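Local coordinates for protein benzoate transport porin BenP (Acinetobacter baumannii AB307-0294, PDB 5DL8) that probably forms a pore in the outer membrane that lets small solutes, such as benzoate, across it, as other OprD-family porins do, at residues L119-G122 and L127-V130; E173-R178 and D182-S187; Y217-L222 and N227-G232; A264-L269 and T303-W308. All coordinates share one frame; numbering follows the deposited sequence.

Contact 1: residues L119-G122 and L127-V130; sequences LKLG and LLSV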
# COMPACT_ATOMS: atom_id res chain seq x y z
N LEU A 119 -2.20 22.47 -0.04
CA LEU A 119 -2.28 23.57 -1.06
C LEU A 119 -1.91 23.04 -2.45
O LEU A 119 -0.99 22.25 -2.56
CB LEU A 119 -1.36 24.72 -0.68
CG LEU A 119 -1.87 25.88 0.17
CD1 LEU A 119 -2.78 25.50 1.32
CD2 LEU A 119 -0.67 26.70 0.68
N LYS A 120 -2.65 23.44 -3.47
CA LYS A 120 -2.43 23.03 -4.85
C LYS A 120 -2.25 24.25 -5.75
O LYS A 120 -3.00 25.18 -5.64
CB LYS A 120 -3.65 22.32 -5.39
CG LYS A 120 -3.81 20.92 -4.76
CD LYS A 120 -4.98 20.04 -5.28
CE LYS A 120 -6.38 20.63 -5.07
NZ LYS A 120 -7.41 19.67 -5.66
N LEU A 121 -1.33 24.16 -6.71
CA LEU A 121 -1.03 25.18 -7.73
C LEU A 121 -0.82 24.46 -9.09
O LEU A 121 0.03 23.58 -9.20
CB LEU A 121 0.24 26.02 -7.32
CG LEU A 121 0.65 27.26 -8.16
CD1 LEU A 121 -0.35 28.43 -8.13
CD2 LEU A 121 2.10 27.77 -7.84
N GLY A 122 -1.61 24.81 -10.11
CA GLY A 122 -1.61 24.06 -11.38
C GLY A 122 -1.25 24.98 -12.54
O GLY A 122 -1.48 26.21 -12.48
N LEU A 127 0.88 20.03 -11.80
CA LEU A 127 0.29 20.32 -10.58
C LEU A 127 1.32 20.23 -9.53
O LEU A 127 2.03 19.20 -9.43
CB LEU A 127 -0.80 19.33 -10.37
CG LEU A 127 -1.58 19.64 -9.08
CD1 LEU A 127 -2.46 20.86 -9.28
CD2 LEU A 127 -2.37 18.42 -8.61
N LEU A 128 1.47 21.30 -8.76
CA LEU A 128 2.40 21.38 -7.62
C LEU A 128 1.51 21.22 -6.35
O LEU A 128 0.48 21.92 -6.22
CB LEU A 128 3.14 22.75 -7.57
CG LEU A 128 3.91 23.13 -6.28
CD1 LEU A 128 5.18 22.26 -6.17
CD2 LEU A 128 4.18 24.64 -6.15
N SER A 129 1.91 20.32 -5.44
CA SER A 129 1.15 20.12 -4.18
C SER A 129 2.06 20.28 -2.94
O SER A 129 3.17 19.75 -2.92
CB SER A 129 0.42 18.76 -4.19
OG SER A 129 -0.44 18.72 -5.31
N VAL A 130 1.60 21.03 -1.93
CA VAL A 130 2.34 21.19 -0.73
C VAL A 130 1.39 20.93 0.47
O VAL A 130 0.33 21.58 0.59
CB VAL A 130 2.85 22.64 -0.60
CG1 VAL A 130 3.66 22.83 0.70
CG2 VAL A 130 3.60 23.13 -1.85

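Contact 2: residues E173-R178 and D182-S187; sequences EKVSPR and DFKKFS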
# COMPACT_ATOMS: atom_id res chain seq x y z
N GLU A 173 8.88 14.75 3.70
CA GLU A 173 9.55 14.90 4.96
C GLU A 173 9.04 14.02 6.05
O GLU A 173 9.79 13.69 6.94
CB GLU A 173 9.57 16.38 5.36
CG GLU A 173 10.58 17.15 4.43
CD GLU A 173 10.94 18.63 4.75
OE1 GLU A 173 10.32 19.20 5.64
OE2 GLU A 173 11.88 19.23 4.06
N LYS A 174 7.74 13.68 6.01
CA LYS A 174 7.08 13.03 7.08
C LYS A 174 6.03 12.04 6.57
O LYS A 174 5.49 12.20 5.49
CB LYS A 174 6.38 14.05 7.99
CG LYS A 174 7.15 15.26 8.56
CD LYS A 174 7.84 14.93 9.84
CE LYS A 174 8.04 16.12 10.76
NZ LYS A 174 8.73 17.23 10.09
N VAL A 175 5.75 11.06 7.42
CA VAL A 175 4.76 10.02 7.18
C VAL A 175 3.85 9.97 8.42
O VAL A 175 4.31 10.13 9.57
CB VAL A 175 5.39 8.60 6.91
CG1 VAL A 175 6.34 8.18 8.03
CG2 VAL A 175 4.28 7.55 6.81
N SER A 176 2.57 9.75 8.20
CA SER A 176 1.64 9.43 9.35
C SER A 176 1.14 8.06 9.15
O SER A 176 0.22 7.85 8.33
CB SER A 176 0.43 10.34 9.35
OG SER A 176 -0.31 10.22 10.57
N PRO A 177 1.77 7.10 9.77
CA PRO A 177 1.34 5.70 9.55
C PRO A 177 -0.16 5.36 9.84
O PRO A 177 -0.82 6.09 10.56
CB PRO A 177 2.30 4.89 10.48
CG PRO A 177 3.50 5.72 10.55
CD PRO A 177 2.96 7.15 10.62
N ARG A 178 -0.65 4.26 9.26
CA ARG A 178 -2.03 3.86 9.37
C ARG A 178 -2.52 3.80 10.90
O ARG A 178 -3.62 4.15 11.17
CB ARG A 178 -2.25 2.53 8.67
CG ARG A 178 -1.70 1.35 9.43
CD ARG A 178 -1.62 0.12 8.59
NE ARG A 178 -1.15 -1.06 9.36
CZ ARG A 178 -0.63 -2.18 8.79
NH1 ARG A 178 -0.43 -2.22 7.40
NH2 ARG A 178 -0.27 -3.25 9.57
N ASP A 182 0.07 11.29 14.33
CA ASP A 182 0.92 12.42 13.99
C ASP A 182 1.77 12.06 12.76
O ASP A 182 1.90 10.93 12.40
CB ASP A 182 1.83 12.73 15.19
CG ASP A 182 1.08 13.49 16.28
OD1 ASP A 182 -0.14 13.82 16.06
OD2 ASP A 182 1.69 13.80 17.35
N PHE A 183 2.34 13.09 12.18
CA PHE A 183 3.28 13.04 11.05
C PHE A 183 4.61 12.99 11.72
O PHE A 183 4.90 13.84 12.55
CB PHE A 183 3.15 14.27 10.11
CG PHE A 183 1.99 14.14 9.19
CD1 PHE A 183 2.09 13.38 8.01
CD2 PHE A 183 0.74 14.69 9.56
CE1 PHE A 183 1.01 13.24 7.17
CE2 PHE A 183 -0.39 14.49 8.77
CZ PHE A 183 -0.25 13.77 7.54
N LYS A 184 5.40 11.99 11.35
CA LYS A 184 6.78 11.82 11.89
C LYS A 184 7.76 11.51 10.74
O LYS A 184 7.35 11.06 9.62
CB LYS A 184 6.76 10.63 12.91
CG LYS A 184 6.57 9.30 12.13
CD LYS A 184 6.07 8.05 12.88
CE LYS A 184 6.99 7.76 13.99
NZ LYS A 184 6.23 6.82 14.83
N LYS A 185 9.04 11.64 11.06
CA LYS A 185 10.10 11.24 10.13
C LYS A 185 10.06 9.77 9.82
O LYS A 185 9.74 8.95 10.71
CB LYS A 185 11.48 11.56 10.70
CG LYS A 185 11.73 13.05 10.66
CD LYS A 185 13.01 13.50 11.40
CE LYS A 185 13.23 14.98 11.13
NZ LYS A 185 14.52 15.24 11.79
N PHE A 186 10.43 9.42 8.59
CA PHE A 186 10.68 8.02 8.21
C PHE A 186 11.79 7.44 9.01
O PHE A 186 12.69 8.18 9.44
CB PHE A 186 11.18 7.96 6.72
CG PHE A 186 10.12 8.24 5.65
CD1 PHE A 186 9.19 7.29 5.33
CD2 PHE A 186 10.05 9.47 5.01
CE1 PHE A 186 8.16 7.56 4.40
CE2 PHE A 186 9.12 9.72 4.06
CZ PHE A 186 8.15 8.78 3.74
N SER A 187 11.78 6.13 9.21
CA SER A 187 12.88 5.55 9.92
C SER A 187 13.16 4.10 9.51
O SER A 187 12.33 3.45 8.91
CB SER A 187 12.65 5.63 11.48
OG SER A 187 11.41 5.03 11.91
O HOH W 1 11.56 11.69 7.00

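Contact 3: residues Y217-L222 and N227-G232; sequences YYFGNL and NKHYVG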
# COMPACT_ATOMS: atom_id res chain seq x y z
N TYR A 217 9.91 3.83 -14.20
CA TYR A 217 11.13 3.86 -13.45
C TYR A 217 10.96 4.73 -12.23
O TYR A 217 10.44 5.86 -12.33
CB TYR A 217 12.23 4.50 -14.29
CG TYR A 217 13.48 4.80 -13.50
CD1 TYR A 217 14.30 3.76 -13.07
CD2 TYR A 217 13.82 6.08 -13.16
CE1 TYR A 217 15.45 4.01 -12.27
CE2 TYR A 217 15.02 6.35 -12.48
CZ TYR A 217 15.81 5.32 -11.99
OH TYR A 217 16.97 5.55 -11.24
N TYR A 218 11.46 4.28 -11.09
CA TYR A 218 11.40 5.14 -9.86
C TYR A 218 12.74 5.17 -9.21
O TYR A 218 13.43 4.15 -9.09
CB TYR A 218 10.42 4.46 -8.83
CG TYR A 218 10.37 5.06 -7.46
CD1 TYR A 218 9.51 6.07 -7.15
CD2 TYR A 218 11.17 4.56 -6.44
CE1 TYR A 218 9.46 6.59 -5.83
CE2 TYR A 218 11.17 5.08 -5.16
CZ TYR A 218 10.34 6.13 -4.88
OH TYR A 218 10.38 6.56 -3.59
N PHE A 219 13.06 6.31 -8.65
CA PHE A 219 14.26 6.44 -7.81
C PHE A 219 13.86 7.17 -6.54
O PHE A 219 13.18 8.23 -6.57
CB PHE A 219 15.46 7.12 -8.47
CG PHE A 219 16.65 7.34 -7.50
CD1 PHE A 219 17.43 6.28 -7.03
CD2 PHE A 219 16.97 8.61 -7.03
CE1 PHE A 219 18.56 6.49 -6.15
CE2 PHE A 219 18.09 8.80 -6.15
CZ PHE A 219 18.88 7.72 -5.73
N GLY A 220 14.26 6.55 -5.43
CA GLY A 220 14.01 7.16 -4.11
C GLY A 220 15.26 7.25 -3.24
O GLY A 220 15.89 6.24 -2.97
N ASN A 221 15.57 8.47 -2.80
CA ASN A 221 16.75 8.71 -1.93
C ASN A 221 16.15 8.93 -0.55
O ASN A 221 15.61 10.01 -0.23
CB ASN A 221 17.65 9.88 -2.46
CG ASN A 221 18.58 10.45 -1.41
OD1 ASN A 221 18.60 11.62 -1.24
ND2 ASN A 221 19.29 9.66 -0.72
N LEU A 222 16.19 7.88 0.26
CA LEU A 222 15.69 8.01 1.61
C LEU A 222 16.85 8.48 2.50
O LEU A 222 17.61 7.70 2.86
CB LEU A 222 15.00 6.65 2.02
CG LEU A 222 14.21 6.59 3.31
CD1 LEU A 222 13.13 7.63 3.49
CD2 LEU A 222 13.67 5.19 3.45
N ASN A 227 19.00 4.01 -0.62
CA ASN A 227 18.59 4.44 -1.97
C ASN A 227 17.97 3.32 -2.73
O ASN A 227 18.43 2.19 -2.68
CB ASN A 227 19.82 5.01 -2.68
CG ASN A 227 20.34 6.26 -1.96
OD1 ASN A 227 19.55 7.06 -1.42
ND2 ASN A 227 21.65 6.38 -1.85
N LYS A 228 16.89 3.58 -3.39
CA LYS A 228 16.12 2.50 -4.03
C LYS A 228 15.83 2.82 -5.49
O LYS A 228 15.38 3.91 -5.83
CB LYS A 228 14.87 2.29 -3.26
CG LYS A 228 13.84 1.31 -3.81
CD LYS A 228 12.57 1.60 -3.01
CE LYS A 228 11.37 0.64 -3.16
NZ LYS A 228 11.48 -0.68 -2.46
N HIS A 229 16.13 1.85 -6.34
CA HIS A 229 15.72 1.86 -7.80
C HIS A 229 14.64 0.77 -8.05
O HIS A 229 14.73 -0.37 -7.55
CB HIS A 229 16.91 1.59 -8.76
CG HIS A 229 18.00 2.60 -8.68
ND1 HIS A 229 18.21 3.56 -9.66
CD2 HIS A 229 18.99 2.76 -7.78
CE1 HIS A 229 19.24 4.32 -9.32
NE2 HIS A 229 19.74 3.85 -8.19
N TYR A 230 13.67 1.14 -8.87
CA TYR A 230 12.65 0.25 -9.33
C TYR A 230 12.43 0.43 -10.83
O TYR A 230 12.27 1.55 -11.33
CB TYR A 230 11.34 0.63 -8.55
CG TYR A 230 10.08 0.02 -9.18
CD1 TYR A 230 9.82 -1.30 -9.00
CD2 TYR A 230 9.22 0.73 -9.96
CE1 TYR A 230 8.72 -1.94 -9.53
CE2 TYR A 230 8.06 0.13 -10.55
CZ TYR A 230 7.79 -1.22 -10.24
OH TYR A 230 6.75 -1.98 -10.70
N VAL A 231 12.37 -0.67 -11.54
CA VAL A 231 11.90 -0.74 -12.94
C VAL A 231 10.77 -1.73 -13.00
O VAL A 231 10.89 -2.96 -12.61
CB VAL A 231 12.97 -1.17 -13.96
CG1 VAL A 231 12.45 -1.03 -15.40
CG2 VAL A 231 14.11 -0.22 -13.95
N GLY A 232 9.67 -1.25 -13.53
CA GLY A 232 8.45 -2.12 -13.69
C GLY A 232 8.11 -2.10 -15.18
O GLY A 232 8.12 -1.06 -15.75

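Contact 4: residues A264-L269 and T303-W308; sequences AENIGL and TYFINW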
# COMPACT_ATOMS: atom_id res chain seq x y z
N ALA A 264 20.37 -5.48 -1.33
CA ALA A 264 19.39 -6.42 -1.87
C ALA A 264 18.77 -6.07 -3.20
O ALA A 264 18.41 -4.90 -3.46
CB ALA A 264 18.24 -6.61 -0.83
N GLU A 265 18.56 -7.11 -3.97
CA GLU A 265 17.76 -7.00 -5.25
C GLU A 265 16.49 -7.86 -5.07
O GLU A 265 16.57 -8.98 -4.44
CB GLU A 265 18.48 -7.55 -6.46
CG GLU A 265 19.70 -6.78 -6.81
CD GLU A 265 20.43 -7.43 -8.01
OE1 GLU A 265 21.03 -8.52 -7.79
OE2 GLU A 265 20.29 -6.90 -9.16
N ASN A 266 15.41 -7.42 -5.67
CA ASN A 266 14.13 -8.23 -5.71
C ASN A 266 13.63 -8.31 -7.14
O ASN A 266 13.31 -7.30 -7.80
CB ASN A 266 13.12 -7.71 -4.70
CG ASN A 266 11.70 -8.30 -4.86
OD1 ASN A 266 11.38 -8.93 -5.82
ND2 ASN A 266 10.84 -7.99 -3.93
N ILE A 267 13.72 -9.50 -7.68
CA ILE A 267 13.33 -9.68 -9.05
C ILE A 267 12.04 -10.50 -9.04
O ILE A 267 12.02 -11.55 -8.43
CB ILE A 267 14.47 -10.44 -9.85
CG1 ILE A 267 15.76 -9.66 -9.64
CG2 ILE A 267 14.15 -10.46 -11.29
CD1 ILE A 267 16.99 -10.11 -10.44
N GLY A 268 11.09 -10.09 -9.89
CA GLY A 268 9.78 -10.68 -9.94
C GLY A 268 9.14 -10.78 -11.32
O GLY A 268 9.44 -9.99 -12.21
N LEU A 269 8.35 -11.81 -11.50
CA LEU A 269 7.57 -12.05 -12.70
C LEU A 269 6.16 -12.49 -12.28
O LEU A 269 5.98 -13.40 -11.44
CB LEU A 269 8.28 -13.12 -13.53
CG LEU A 269 7.54 -13.43 -14.86
CD1 LEU A 269 7.46 -12.29 -15.88
CD2 LEU A 269 8.09 -14.69 -15.59
N THR A 303 3.68 -2.04 -2.21
CA THR A 303 2.53 -2.42 -3.06
C THR A 303 2.91 -2.76 -4.51
O THR A 303 2.10 -3.38 -5.20
CB THR A 303 1.43 -1.31 -3.15
OG1 THR A 303 2.05 -0.07 -3.60
CG2 THR A 303 0.72 -1.10 -1.62
N TYR A 304 4.10 -2.35 -4.94
CA TYR A 304 4.64 -2.68 -6.28
C TYR A 304 5.41 -3.94 -6.37
O TYR A 304 6.05 -4.21 -7.40
CB TYR A 304 5.45 -1.49 -6.78
CG TYR A 304 4.52 -0.31 -7.10
CD1 TYR A 304 3.95 0.52 -6.05
CD2 TYR A 304 4.09 -0.09 -8.45
CE1 TYR A 304 3.05 1.55 -6.36
CE2 TYR A 304 3.18 0.91 -8.78
CZ TYR A 304 2.69 1.74 -7.79
OH TYR A 304 1.86 2.72 -8.21
N PHE A 305 5.47 -4.67 -5.26
CA PHE A 305 5.94 -6.06 -5.29
C PHE A 305 4.87 -6.80 -6.13
O PHE A 305 3.76 -6.26 -6.28
CB PHE A 305 6.02 -6.64 -3.85
CG PHE A 305 7.30 -6.42 -3.11
CD1 PHE A 305 8.35 -5.67 -3.58
CD2 PHE A 305 7.44 -6.99 -1.83
CE1 PHE A 305 9.50 -5.48 -2.84
CE2 PHE A 305 8.61 -6.82 -1.05
CZ PHE A 305 9.62 -6.05 -1.57
N ILE A 306 5.19 -7.97 -6.73
CA ILE A 306 4.15 -8.71 -7.59
C ILE A 306 2.91 -9.20 -6.77
O ILE A 306 1.86 -9.46 -7.28
CB ILE A 306 4.64 -9.98 -8.31
CG1 ILE A 306 4.96 -11.07 -7.27
CG2 ILE A 306 5.81 -9.73 -9.21
CD1 ILE A 306 5.76 -12.24 -7.87
N ASN A 307 3.12 -9.46 -5.49
CA ASN A 307 2.07 -9.92 -4.56
C ASN A 307 2.26 -9.49 -3.08
O ASN A 307 2.50 -10.36 -2.20
CB ASN A 307 2.01 -11.46 -4.67
CG ASN A 307 0.90 -12.07 -3.83
OD1 ASN A 307 -0.13 -11.45 -3.56
ND2 ASN A 307 1.12 -13.30 -3.43
N TRP A 308 2.13 -8.17 -2.81
CA TRP A 308 2.29 -7.68 -1.38
C TRP A 308 1.18 -8.37 -0.48
O TRP A 308 0.07 -8.52 -0.88
CB TRP A 308 2.30 -6.14 -1.25
CG TRP A 308 2.37 -5.78 0.12
CD1 TRP A 308 1.28 -5.42 0.95
CD2 TRP A 308 3.52 -5.78 0.94
NE1 TRP A 308 1.72 -5.19 2.24
CE2 TRP A 308 3.08 -5.41 2.29
CE3 TRP A 308 4.88 -5.98 0.69
CZ2 TRP A 308 3.98 -5.25 3.36
CZ3 TRP A 308 5.81 -5.81 1.79
CH2 TRP A 308 5.33 -5.49 3.11
O HOH W 2 7.99 -8.75 -6.60

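Contact 1: residues L119-G122 and L127-V130
Leu127 lies across from Gly122 as a non-hydrogen-bonded pair. Its CG is anti to the backbone N (chi1 -176°), which brings the CD1 branch across to the neighbouring strand; there CD1 rests 3.9 Å from Gly122 CA, on the face that also carries Lys120 and Ser129. Met62 of strand 47-65 touches both Leu127 and Lys120 on that side. Leu128, next along, turns to the other face and forms a hydrogen-bonded pair with Leu121. Its N-H reaches Leu121 O over 2.7 Å with an almost straight N-H...O angle of 174°, and its carbonyl O takes the return bond from Leu121 N at 2.9 Å. The two leucine side chains slant across one another and meet by their CD2 methyls, 4.1 Å apart. Ile74 and Ile76 extend this apolar row beyond Leu121, and Leu157 extends it beyond Leu128. Ser129 pairs with Lys120 without a hydrogen bond; its OG lies 4.1 Å from Lys120 CG. The lysine chain then bends and leads its ammonium away to a salt bridge with Asp79 and a hydrogen bond to Ser60 O, so a buried charge is answered by strands on the far side. Val130 closes the ladder with two bonds to Leu119, N to O at 2.9 Å and O to N at 2.8 Å. Leucines and valine on the outer surface, probably toward lipid, with Lys120 and Ser129 beside Leu127 on the inner face, mark an antiparallel beta hairpin in the wall of an outer-membrane beta-barrel.

Contact 2: residues E173-R178 and D182-S187
Val175 and Lys184 form one isolated antiparallel bridge, where the chain leaving strand 165-176 turns back on itself at the rim of the barrel. A classic beta bulge, in which Glu173 and Lys174 share Trp153 as the residue opposite, precedes it. Two backbone hydrogen bonds grip the bridge, from Val175 N to Lys184 O at 2.7 Å and from Lys184 N to Val175 O at 2.8 Å. Beyond it the segments diverge, their end-to-end directions 114° apart. Dense packing gathers around two rings. Ser176 CB sits over one face of Phe183, 3.8 Å from the ring centroid and 16° off its normal, a CH-pi contact, while Lys174 CB backs onto Phe183 CB. On the other flank the Val175 side chain meets Phe186 at about a right angle, CB lying 3.9 Å from CE1 and CG1 over the ring face; Tyr152 adds to this apolar cluster by touching both residues. The flank of Lys184 and Asp182 is exposed and its contacts are fewer. There the aliphatic chain of Lys184 makes a single crossing with Pro177, CD lying 3.9 Å from the proline CD, and the side chain of Asp182 sets off away from the strand. Neighbouring charges find partners outside the turn, Glu173 at Arg171 and Lys185 at Asp198. Where the segments have spread, a water spans the gap, giving a proton to Glu173 O and accepting one from Phe186 N. At the opposite end Ser176 has OG anti to its own N, which carries the hydroxyl to Asp182 O; it donates at 3.0 Å from well above the carbonyl plane.

Contact 3: residues Y217-L222 and N227-G232
With CG anti to the backbone N (chi1 170°), Tyr217 sends its ring along the sheet, and His229, whose CG lies beside its own N (chi1 -61°), leans to meet it; the two side chains run next to each other, pointing the same way. The result is a hydrogen bond between Tyr217 OH and His229 ND1, 2.8 Å long and made at the edge of the imidazole. Phe219 places CD1 over one face of that ring, toward its rim, 3.5 Å from His229 CE1; with planes 46° apart the two rings meet obliquely. Farther along, Asn221 ND2 donates to Asn227 OD1 at 2.7 Å, the acceptor lying in the donor's amide plane. The other ends of the two amides are taken up by Asn201 and Asp256, making a polar chain across four successive strands or their ends. The other face is more buried. There Tyr218 CB and Tyr230 CB touch, 3.9 Å apart. The hydroxyl of Tyr230 is bonded to Lys249 and the ammonium of Lys228 to Tyr293. Paired backbone bonds join Tyr218 to Tyr230 and Gly220 to Lys228, leaving Phe219 and His229 opposite each other as a non-hydrogen-bonded pair. Such regular antiparallel pairing between consecutive strands, with unlike side chains on its two faces, is that of a beta hairpin in a porin barrel wall.

Contact 4: residues A264-L269 and T303-W308
Asn266 lays its amide nitrogen over one face of the Phe305 ring, toward the rim; the 3.0 Å approach of ND2 to Phe305 CE1 is tight, and its exact value is doubtful. The amide is not stacked flat on the ring: the two planes are 54° apart, and the NH2 group leads the approach. Its chi1 of 169° puts CG anti to the backbone N and carries the amide off strand 263-275 to the phenylalanine. ND2 also has a weak hydrogen bond to Gln285 OE1. Phe251 and Tyr293 meet Phe305 edge-to-face, so the ring is embedded among aromatic neighbours. The segment 303-308 belongs to the long connection between strands 278-288 and 319-328, which folds inward against the barrel wall, consistent with the inward-folded loops that narrow the channel in OprD-family porins. Ile306 makes the second touch. Its CG2 methyl lies over the backbone at Gly268, 4.1 Å from the glycine C, where the missing side chain lets it come close, and its CD1 approaches Leu269 O at 3.8 Å. Gln285 and Lys249, from the strands on either side of strand 263-275, also touch this isoleucine. Leu269 itself points its side chain away, to the outer surface, where it meets a bound detergent molecule. Between the two touches a water accepts a hydrogen bond from Ile306 N at 2.9 Å and donates a weak one to Asn266 OD1, 3.5 Å away.

Overall arrangement
Contacts 1 and 3 are wall hairpins, each held by a regular ladder of backbone bonds, whereas contacts 2 and 4 involve chain that has left the strands. Contact 1 presents leucines and valine on the surface, probably toward lipid, and contact 3 tyrosine, phenylalanine, histidine and asparagine on its more exposed face. Contact 2 keeps a single bridge at the rim, and contact 4, the most buried, relies on side-chain touches and water. Contact 1 stands apart, its centre about 31 Å from that of contact 4. The others are joined: Phe186 packs on Leu222 between contacts 2 and 3, and the Tyr230 hydroxyl meets the Tyr304 ring between contacts 3 and 4.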